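Local coordinates for DltD domain-containing protein (Beauveria bassiana, PDB 7D78), which probably acts as a thioesterase of the alpha/beta hydrolase fold that cyclises polyketide chains into medium-ring lactones, at residues G42-V47 and P121-S126; I101-Q106 and Q240-W245; E199-M204 and I234-Y239. All blocks are in the same frame, centred on the assembly; numbering follows the deposited sequence. Where two conformers were deposited one is given.

Interaction 1: residues G42-V47 and P121-S126; sequences GRFYAV and PSVDSS
Val47 and Ser122 have the nearest CA atoms of the two segments, 6.6 Å apart. The segments share no backbone hydrogen bond, so this is not strand pairing: the end of strand 39-45 and the loop after it meet the lead-in to strand 123-124 mainly through side chains, with one carbonyl, Val47 O, taking part; 161 Å² is buried. Ser122 is the most covered residue, met by Val47 and by Phe44, which also reaches Val123. Phe44 CG stands trans to the main-chain nitrogen (chi1 -176°), which sends the ring toward Val123, where Phe44 CZ lies 3.6 Å from Val123 CG2 at an oblique angle. Ser122 OG sits at the edge of the same ring, in its plane, 3.7 Å from Phe44 CE2. The hydroxyl is hydrogen-bonded to Asn81 OD1, which also takes Val47 N, while Ser122 CB rests 3.5 Å from Val47 O. A serine in place of Phe44 would probably open a gap beside Val123 CG2. This is plain packing at the periphery of the mixed sheet of the alpha/beta hydrolase fold: strand 39-45, lying antiparallel between strands 28-33 and 81-86, meets the connection from helix 103-118 to strand 127-133, and Ser122 is backbone-bonded to Gly51 of strand 51-57.

Interaction 2: residues I101-Q106 and Q240-W245; sequences IDPLQQ and QKLAWW
Pro103 is the bump of this contact, and the hollow that takes it is walled by Trp245, Leu242 and Lys241. The indole forms the floor: Pro103 CB stands 3.3 Å above the centroid of the Trp245 six-membered ring and only 1° off the ring normal, a CH-pi contact, while Pro103 CG drops to 3.3 Å from Trp245 CD2, over the same face. Pro103 CD meets Leu242 CD2 at 4.1 Å and has Lys241 CB at a similar range. Leu104 closes the pyrrole end, its CD2 lying 3.4 Å from Trp245 CD1 in an oblique approach.

Asp102 occupies the N-cap of helix 103-118, where OD1 takes weak bonds from the backbone N atoms of Leu104 and Gln105. The other segment ends helix 238-244, which belongs to the insertion between strands 150-156 and 259-264, the place where alpha/beta hydrolases commonly carry a lid. Contact with the cap is made by methylenes: bent at chi2 (-52°), the Lys241 chain passes beside the carboxylate, with CD 3.8 Å from Asp102 OD2. Lys241 NZ remains 4.4 Å from Asp102 OD2, beyond a salt bridge, and is bridged instead to Glu108 of the second subunit. Next to the lysine, Ile101 O is buried against Lys241 CB, at 3.8 Å, and has no polar partner in the model. Phe135 and Phe162 meet the Trp245 ring as well, and Leu104 packs on Trp244 of the second subunit.

Interaction 3: residues E199-M204 and I234-Y239; sequences ENPIGM and IALQTY
Tyr239 of helix 238-244 packs against a type I beta turn that runs from Asn200 to Gly203 in the loop between strand 190-191 and helix 210-220. Ile202 covers one face of the phenol: Ile202 CG2 lies 4.0 Å from the Tyr239 ring centroid and 26° off the normal, and its CD1 reaches 3.5 Å from Tyr239 CD1. Both branches bear on the ring because chi1 (67°) sets CG1 between the backbone N and carbonyl carbon while CG2 turns trans to the carbonyl. Pro201 crosses the phenol at about a right angle, its CD 3.5 Å from Tyr239 OH. Met204 comes to the edge instead, SD 4.2 Å from Tyr239 CE1, a Met-aromatic contact. Asn200 holds the turn and the residue after it: its OD1 receives Met204 N at 3.0 Å on an in-plane lone pair and its ND2 returns a bond to Met204 O at 3.2 Å. At Gly203 phi is positive (82°), and any CB would be jammed against Ile202 O. Around the contact, helix 168-183 touches Pro201 and Leu236 through Gln174 and Ile202 through Ala171, Leu191 of strand 190-191 packs on Pro201 and Leu236, and Leu242, one turn along helix 238-244, packs on Ile202 and Met204.

How the interactions relate
Interactions 2 and 3 are neighbours, their centres 11 Å apart, and share helix 238-244. Leu242 joins them directly: its CD2 faces the proline of interaction 2, whereas its CD1 lies 3.9 Å from Ile202 CD1 of interaction 3. A probable hydrogen bond from Ile101 N to Thr238 OG1 (3.1 Å) adds a second link. Both lie near a probable GxSxG nucleophile elbow around Ser134, Trp245 from one contact and Met204 from the other, and the Met204 side chain is about 5 Å from a bound glycerol, probably from the crystallisation liquor. Interaction 1 stands apart, centred 28 Å from interaction 2 and 35 Å from interaction 3, though helix 103-118 leads from 101-106 to 121-126.

Interaction 1: residues G42-V47 and P121-S126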
loop_
_atom_site.group_PDB
_atom_site.type_symbol
_atom_site.label_atom_id
_atom_site.label_comp_id
_atom_site.label_asym_id
_atom_site.label_seq_id
_atom_site.Cartn_x
_atom_site.Cartn_y
_atom_site.Cartn_z
ATOM N N GLY A 42 -10.778 11.132 -19.038
ATOM C CA GLY A 42 -10.840 10.020 -19.966
ATOM C C GLY A 42 -11.859 10.223 -21.069
ATOM O O GLY A 42 -12.551 11.244 -21.133
ATOM N N ARG A 43 -11.926 9.228 -21.963
ATOM C CA ARG A 43 -12.884 9.197 -23.064
ATOM C C ARG A 43 -14.061 8.318 -22.669
ATOM O O ARG A 43 -13.863 7.174 -22.257
ATOM C CB ARG A 43 -12.271 8.624 -24.339
ATOM C CG ARG A 43 -11.026 9.310 -24.854
ATOM C CD ARG A 43 -10.580 8.579 -26.102
ATOM N NE ARG A 43 -9.579 9.324 -26.860
ATOM C CZ ARG A 43 -9.192 9.001 -28.087
ATOM N NH1 ARG A 43 -9.730 7.953 -28.701
ATOM N NH2 ARG A 43 -8.272 9.733 -28.700
ATOM N N PHE A 44 -15.273 8.848 -22.804
ATOM C CA PHE A 44 -16.492 8.099 -22.523
ATOM C C PHE A 44 -17.215 7.844 -23.836
ATOM O O PHE A 44 -17.613 8.791 -24.524
ATOM C CB PHE A 44 -17.392 8.854 -21.550
ATOM C CG PHE A 44 -18.613 8.087 -21.141
ATOM C CD1 PHE A 44 -18.499 6.957 -20.345
ATOM C CD2 PHE A 44 -19.873 8.487 -21.562
ATOM C CE1 PHE A 44 -19.616 6.243 -19.957
ATOM C CE2 PHE A 44 -21.004 7.780 -21.180
ATOM C CZ PHE A 44 -20.878 6.651 -20.375
ATOM N N TYR A 45 -17.349 6.575 -24.188
ATOM C CA TYR A 45 -18.043 6.133 -25.397
ATOM C C TYR A 45 -19.453 5.715 -24.979
ATOM O O TYR A 45 -19.651 4.613 -24.465
ATOM C CB TYR A 45 -17.282 4.983 -26.050
ATOM C CG TYR A 45 -15.912 5.333 -26.615
ATOM C CD1 TYR A 45 -14.811 5.523 -25.777
ATOM C CD2 TYR A 45 -15.711 5.440 -27.992
ATOM C CE1 TYR A 45 -13.545 5.821 -26.294
ATOM C CE2 TYR A 45 -14.453 5.741 -28.522
ATOM C CZ TYR A 45 -13.375 5.928 -27.666
ATOM O OH TYR A 45 -12.131 6.224 -28.182
ATOM N N ALA A 46 -20.427 6.605 -25.179
ATOM C CA ALA A 46 -21.787 6.409 -24.687
ATOM C C ALA A 46 -22.600 5.542 -25.644
ATOM O O ALA A 46 -22.319 5.463 -26.840
ATOM C CB ALA A 46 -22.494 7.753 -24.506
ATOM N N VAL A 47 -23.624 4.888 -25.104
ATOM C CA VAL A 47 -24.609 4.199 -25.925
ATOM C C VAL A 47 -25.941 4.908 -25.751
ATOM O O VAL A 47 -26.166 5.642 -24.782
ATOM C CB VAL A 47 -24.737 2.700 -25.583
ATOM C CG1 VAL A 47 -23.388 2.010 -25.741
ATOM C CG2 VAL A 47 -25.300 2.519 -24.176
ATOM N N PRO A 121 -26.132 9.558 -17.293
ATOM C CA PRO A 121 -27.517 9.238 -17.708
ATOM C C PRO A 121 -27.658 7.942 -18.489
ATOM O O PRO A 121 -28.688 7.262 -18.362
ATOM C CB PRO A 121 -27.918 10.447 -18.576
ATOM C CG PRO A 121 -26.938 11.524 -18.246
ATOM C CD PRO A 121 -25.664 10.846 -17.845
ATOM N N SER A 122 -26.663 7.576 -19.291
ATOM C CA SER A 122 -26.733 6.379 -20.120
ATOM C C SER A 122 -26.240 5.117 -19.416
ATOM O O SER A 122 -26.242 4.045 -20.027
ATOM C CB SER A 122 -25.919 6.588 -21.404
ATOM O OG SER A 122 -24.535 6.661 -21.094
ATOM N N VAL A 123 -25.822 5.207 -18.158
ATOM C CA VAL A 123 -25.144 4.104 -17.485
ATOM C C VAL A 123 -26.112 3.427 -16.530
ATOM O O VAL A 123 -26.790 4.091 -15.738
ATOM C CB VAL A 123 -23.892 4.601 -16.741
ATOM C CG1 VAL A 123 -23.275 3.474 -15.934
ATOM C CG2 VAL A 123 -22.888 5.176 -17.749
ATOM N N ASP A 124 -26.183 2.101 -16.616
ATOM C CA ASP A 124 -26.920 1.278 -15.664
ATOM C C ASP A 124 -25.988 0.984 -14.491
ATOM O O ASP A 124 -25.069 0.170 -14.611
ATOM C CB ASP A 124 -27.381 -0.006 -16.352
ATOM C CG ASP A 124 -28.245 -0.872 -15.471
ATOM O OD1 ASP A 124 -28.207 -0.715 -14.231
ATOM O OD2 ASP A 124 -28.978 -1.711 -16.042
ATOM N N SER A 125 -26.224 1.646 -13.359
ATOM C CA SER A 125 -25.351 1.499 -12.199
ATOM C C SER A 125 -25.328 0.075 -11.649
ATOM O O SER A 125 -24.469 -0.238 -10.815
ATOM C CB SER A 125 -25.800 2.470 -11.099
ATOM O OG SER A 125 -27.037 2.050 -10.562
ATOM N N SER A 126 -26.237 -0.790 -12.091
ATOM C CA SER A 126 -26.251 -2.181 -11.651
ATOM C C SER A 126 -25.466 -3.100 -12.574
ATOM O O SER A 126 -25.436 -4.311 -12.336
ATOM C CB SER A 126 -27.698 -2.697 -11.533
ATOM O OG SER A 126 -28.306 -2.843 -12.812
#

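Interaction 2: residues I101-Q106 and Q240-W245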
loop_
_atom_site.group_PDB
_atom_site.type_symbol
_atom_site.label_atom_id
_atom_site.label_comp_id
_atom_site.label_asym_id
_atom_site.label_seq_id
_atom_site.Cartn_x
_atom_site.Cartn_y
_atom_site.Cartn_z
ATOM N N ILE A 101 3.597 5.961 -10.232
ATOM C CA ILE A 101 2.577 4.930 -10.401
ATOM C C ILE A 101 2.412 4.181 -9.082
ATOM O O ILE A 101 3.261 3.371 -8.700
ATOM C CB ILE A 101 2.927 3.990 -11.555
ATOM C CG1 ILE A 101 2.773 4.741 -12.880
ATOM C CG2 ILE A 101 2.030 2.765 -11.544
ATOM C CD1 ILE A 101 3.579 4.168 -13.996
ATOM N N ASP A 102 1.315 4.470 -8.378
ATOM C CA ASP A 102 0.982 3.853 -7.099
ATOM C C ASP A 102 -0.218 2.964 -7.375
ATOM O O ASP A 102 -1.349 3.466 -7.479
ATOM C CB ASP A 102 0.660 4.907 -6.035
ATOM C CG ASP A 102 0.414 4.310 -4.665
ATOM O OD1 ASP A 102 0.269 3.079 -4.550
ATOM O OD2 ASP A 102 0.377 5.089 -3.686
ATOM N N PRO A 103 -0.027 1.653 -7.527
ATOM C CA PRO A 103 -1.157 0.795 -7.917
ATOM C C PRO A 103 -2.275 0.809 -6.902
ATOM O O PRO A 103 -3.447 0.717 -7.286
ATOM C CB PRO A 103 -0.516 -0.593 -8.038
ATOM C CG PRO A 103 0.688 -0.510 -7.110
ATOM C CD PRO A 103 1.201 0.885 -7.275
ATOM N N LEU A 104 -1.954 0.939 -5.609
ATOM C CA LEU A 104 -3.018 0.976 -4.606
ATOM C C LEU A 104 -3.807 2.281 -4.672
ATOM O O LEU A 104 -5.014 2.285 -4.409
ATOM C CB LEU A 104 -2.430 0.761 -3.204
ATOM C CG LEU A 104 -1.790 -0.619 -2.967
ATOM C CD1 LEU A 104 -1.213 -0.706 -1.559
ATOM C CD2 LEU A 104 -2.793 -1.749 -3.202
ATOM N N GLN A 105 -3.158 3.398 -5.026
ATOM C CA GLN A 105 -3.916 4.629 -5.235
ATOM C C GLN A 105 -4.785 4.530 -6.479
ATOM O O GLN A 105 -5.921 5.021 -6.490
ATOM C CB GLN A 105 -2.988 5.842 -5.351
ATOM C CG GLN A 105 -3.791 7.145 -5.348
ATOM C CD GLN A 105 -4.707 7.246 -4.124
ATOM O OE1 GLN A 105 -4.231 7.255 -2.989
ATOM N NE2 GLN A 105 -6.024 7.314 -4.351
ATOM N N GLN A 106 -4.265 3.910 -7.542
ATOM C CA GLN A 106 -5.079 3.682 -8.734
ATOM C C GLN A 106 -6.287 2.814 -8.410
ATOM O O GLN A 106 -7.385 3.047 -8.931
ATOM C CB GLN A 106 -4.238 3.028 -9.837
ATOM C CG GLN A 106 -3.273 3.981 -10.515
ATOM C CD GLN A 106 -2.587 3.352 -11.717
ATOM O OE1 GLN A 106 -3.052 2.350 -12.252
ATOM N NE2 GLN A 106 -1.483 3.944 -12.150
ATOM N N GLN A 240 9.133 2.152 -4.989
ATOM C CA GLN A 240 8.767 2.013 -3.582
ATOM C C GLN A 240 7.332 1.509 -3.441
ATOM O O GLN A 240 7.051 0.613 -2.633
ATOM C CB GLN A 240 8.947 3.350 -2.862
ATOM C CG GLN A 240 8.514 3.337 -1.393
ATOM C CD GLN A 240 9.368 2.413 -0.546
ATOM O OE1 GLN A 240 9.008 1.251 -0.291
ATOM N NE2 GLN A 240 10.511 2.912 -0.118
ATOM N N LYS A 241 6.406 2.076 -4.220
ATOM C CA LYS A 241 5.026 1.602 -4.191
ATOM C C LYS A 241 4.938 0.143 -4.620
ATOM O O LYS A 241 4.171 -0.637 -4.047
ATOM C CB LYS A 241 4.153 2.481 -5.093
ATOM C CG LYS A 241 4.285 3.991 -4.842
ATOM C CD LYS A 241 4.078 4.311 -3.359
ATOM C CE LYS A 241 4.330 5.785 -3.048
ATOM N NZ LYS A 241 4.095 6.073 -1.587
ATOM N N LEU A 242 5.718 -0.244 -5.630
ATOM C CA LEU A 242 5.698 -1.631 -6.081
ATOM C C LEU A 242 6.315 -2.566 -5.049
ATOM O O LEU A 242 5.952 -3.746 -4.997
ATOM C CB LEU A 242 6.429 -1.770 -7.421
ATOM C CG LEU A 242 5.852 -0.940 -8.577
ATOM C CD1 LEU A 242 6.590 -1.263 -9.865
ATOM C CD2 LEU A 242 4.350 -1.215 -8.734
ATOM N N ALA A 243 7.241 -2.067 -4.220
ATOM C CA ALA A 243 7.817 -2.920 -3.184
ATOM C C ALA A 243 6.768 -3.310 -2.153
ATOM O O ALA A 243 6.778 -4.435 -1.645
ATOM C CB ALA A 243 8.988 -2.211 -2.502
ATOM N N TRP A 244 5.879 -2.369 -1.820
ATOM C CA TRP A 244 4.836 -2.592 -0.826
ATOM C C TRP A 244 3.734 -3.504 -1.355
ATOM O O TRP A 244 3.170 -4.299 -0.595
ATOM C CB TRP A 244 4.199 -1.261 -0.423
ATOM C CG TRP A 244 5.056 -0.185 0.243
ATOM C CD1 TRP A 244 4.914 1.169 0.078
ATOM C CD2 TRP A 244 6.117 -0.359 1.195
ATOM N NE1 TRP A 244 5.817 1.840 0.859
ATOM C CE2 TRP A 244 6.566 0.931 1.555
ATOM C CE3 TRP A 244 6.726 -1.472 1.782
ATOM C CZ2 TRP A 244 7.605 1.134 2.465
ATOM C CZ3 TRP A 244 7.746 -1.272 2.686
ATOM C CH2 TRP A 244 8.184 0.025 3.016
ATOM N N TRP A 245 3.422 -3.396 -2.646
ATOM C CA TRP A 245 2.257 -4.043 -3.233
ATOM C C TRP A 245 2.411 -5.554 -3.218
ATOM O O TRP A 245 3.429 -6.090 -3.669
ATOM C CB TRP A 245 2.084 -3.561 -4.670
ATOM C CG TRP A 245 0.727 -3.741 -5.281
ATOM C CD1 TRP A 245 -0.477 -3.835 -4.632
ATOM C CD2 TRP A 245 0.434 -3.804 -6.683
ATOM N NE1 TRP A 245 -1.504 -3.950 -5.555
ATOM C CE2 TRP A 245 -0.967 -3.940 -6.816
ATOM C CE3 TRP A 245 1.225 -3.753 -7.843
ATOM C CZ2 TRP A 245 -1.593 -4.019 -8.061
ATOM C CZ3 TRP A 245 0.604 -3.829 -9.074
ATOM C CH2 TRP A 245 -0.796 -3.953 -9.175
#

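Interaction 3: residues E199-M204 and I234-Y239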
loop_
_atom_site.group_PDB
_atom_site.type_symbol
_atom_site.label_atom_id
_atom_site.label_comp_id
_atom_site.label_asym_id
_atom_site.label_seq_id
_atom_site.Cartn_x
_atom_site.Cartn_y
_atom_site.Cartn_z
ATOM N N GLU A 199 16.095 -2.686 -19.770
ATOM C CA GLU A 199 16.255 -2.954 -18.351
ATOM C C GLU A 199 15.711 -1.805 -17.519
ATOM O O GLU A 199 15.497 -0.693 -18.003
ATOM C CB GLU A 199 17.731 -3.195 -18.007
ATOM C CG GLU A 199 18.323 -4.429 -18.666
ATOM C CD GLU A 199 19.766 -4.680 -18.251
ATOM O OE1 GLU A 199 20.561 -3.717 -18.223
ATOM O OE2 GLU A 199 20.102 -5.840 -17.942
ATOM N N ASN A 200 15.530 -2.089 -16.236
ATOM C CA ASN A 200 15.145 -1.077 -15.265
ATOM C C ASN A 200 15.662 -1.526 -13.907
ATOM O O ASN A 200 16.065 -2.686 -13.741
ATOM C CB ASN A 200 13.622 -0.864 -15.259
ATOM C CG ASN A 200 12.857 -2.149 -15.055
ATOM O OD1 ASN A 200 12.959 -2.779 -14.004
ATOM N ND2 ASN A 200 12.075 -2.544 -16.057
ATOM N N PRO A 201 15.682 -0.624 -12.913
ATOM C CA PRO A 201 16.411 -0.926 -11.668
ATOM C C PRO A 201 15.876 -2.098 -10.869
ATOM O O PRO A 201 16.645 -2.698 -10.104
ATOM C CB PRO A 201 16.294 0.382 -10.875
ATOM C CG PRO A 201 16.208 1.426 -11.924
ATOM C CD PRO A 201 15.333 0.807 -12.991
ATOM N N ILE A 202 14.587 -2.433 -10.967
ATOM C CA ILE A 202 14.066 -3.529 -10.145
ATOM C C ILE A 202 13.916 -4.826 -10.929
ATOM O O ILE A 202 13.635 -5.874 -10.323
ATOM C CB ILE A 202 12.722 -3.160 -9.472
ATOM C CG1 ILE A 202 11.609 -3.003 -10.501
ATOM C CG2 ILE A 202 12.859 -1.875 -8.640
ATOM C CD1 ILE A 202 10.212 -2.796 -9.859
ATOM N N GLY A 203 14.099 -4.793 -12.245
ATOM C CA GLY A 203 13.974 -5.996 -13.052
ATOM C C GLY A 203 12.558 -6.383 -13.429
ATOM O O GLY A 203 12.273 -7.576 -13.584
ATOM N N MET A 204 11.658 -5.416 -13.610
ATOM C CA MET A 204 10.255 -5.752 -13.831
ATOM C C MET A 204 9.962 -5.938 -15.314
ATOM O O MET A 204 10.648 -5.384 -16.179
ATOM C CB MET A 204 9.334 -4.665 -13.260
ATOM C CG MET A 204 9.499 -3.289 -13.899
ATOM S SD MET A 204 8.228 -2.075 -13.393
ATOM C CE MET A 204 6.859 -2.603 -14.419
ATOM N N ILE A 234 9.013 7.615 -15.638
ATOM C CA ILE A 234 8.306 7.429 -14.375
ATOM C C ILE A 234 9.152 7.997 -13.247
ATOM O O ILE A 234 10.377 8.111 -13.350
ATOM C CB ILE A 234 7.978 5.944 -14.082
ATOM C CG1 ILE A 234 9.278 5.106 -14.056
ATOM C CG2 ILE A 234 6.969 5.407 -15.091
ATOM C CD1 ILE A 234 9.108 3.699 -13.482
ATOM N N ALA A 235 8.483 8.342 -12.150
ATOM C CA ALA A 235 9.197 8.635 -10.915
ATOM C C ALA A 235 9.805 7.353 -10.359
ATOM O O ALA A 235 9.125 6.325 -10.269
ATOM C CB ALA A 235 8.252 9.251 -9.883
ATOM N N LEU A 236 11.087 7.411 -9.981
ATOM C CA LEU A 236 11.717 6.263 -9.332
ATOM C C LEU A 236 10.914 5.771 -8.127
ATOM O O LEU A 236 10.873 4.561 -7.857
ATOM C CB LEU A 236 13.148 6.620 -8.903
ATOM C CG LEU A 236 14.009 5.465 -8.370
ATOM C CD1 LEU A 236 14.665 4.661 -9.531
ATOM C CD2 LEU A 236 15.070 6.000 -7.419
ATOM N N GLN A 237 10.253 6.682 -7.402
ATOM C CA GLN A 237 9.509 6.273 -6.209
ATOM C C GLN A 237 8.381 5.300 -6.526
ATOM O O GLN A 237 7.855 4.668 -5.601
ATOM C CB GLN A 237 8.947 7.496 -5.482
ATOM C CG GLN A 237 10.016 8.313 -4.746
ATOM C CD GLN A 237 10.827 7.475 -3.751
ATOM O OE1 GLN A 237 10.285 6.601 -3.073
ATOM N NE2 GLN A 237 12.132 7.750 -3.663
ATOM N N THR A 238 7.988 5.185 -7.799
ATOM C CA THR A 238 7.112 4.111 -8.263
ATOM C C THR A 238 7.578 2.785 -7.689
ATOM O O THR A 238 6.769 1.985 -7.210
ATOM C CB THR A 238 7.109 4.030 -9.795
ATOM O OG1 THR A 238 6.603 5.251 -10.342
ATOM C CG2 THR A 238 6.268 2.830 -10.293
ATOM N N TYR A 239 8.897 2.562 -7.710
ATOM C CA TYR A 239 9.430 1.283 -7.264
ATOM C C TYR A 239 9.214 1.070 -5.770
ATOM O O TYR A 239 9.145 -0.076 -5.316
ATOM C CB TYR A 239 10.909 1.201 -7.622
ATOM C CG TYR A 239 11.164 1.270 -9.115
ATOM C CD1 TYR A 239 10.249 0.739 -10.029
ATOM C CD2 TYR A 239 12.320 1.861 -9.611
ATOM C CE1 TYR A 239 10.493 0.804 -11.413
ATOM C CE2 TYR A 239 12.573 1.929 -10.970
ATOM C CZ TYR A 239 11.670 1.396 -11.865
ATOM O OH TYR A 239 11.954 1.477 -13.215
#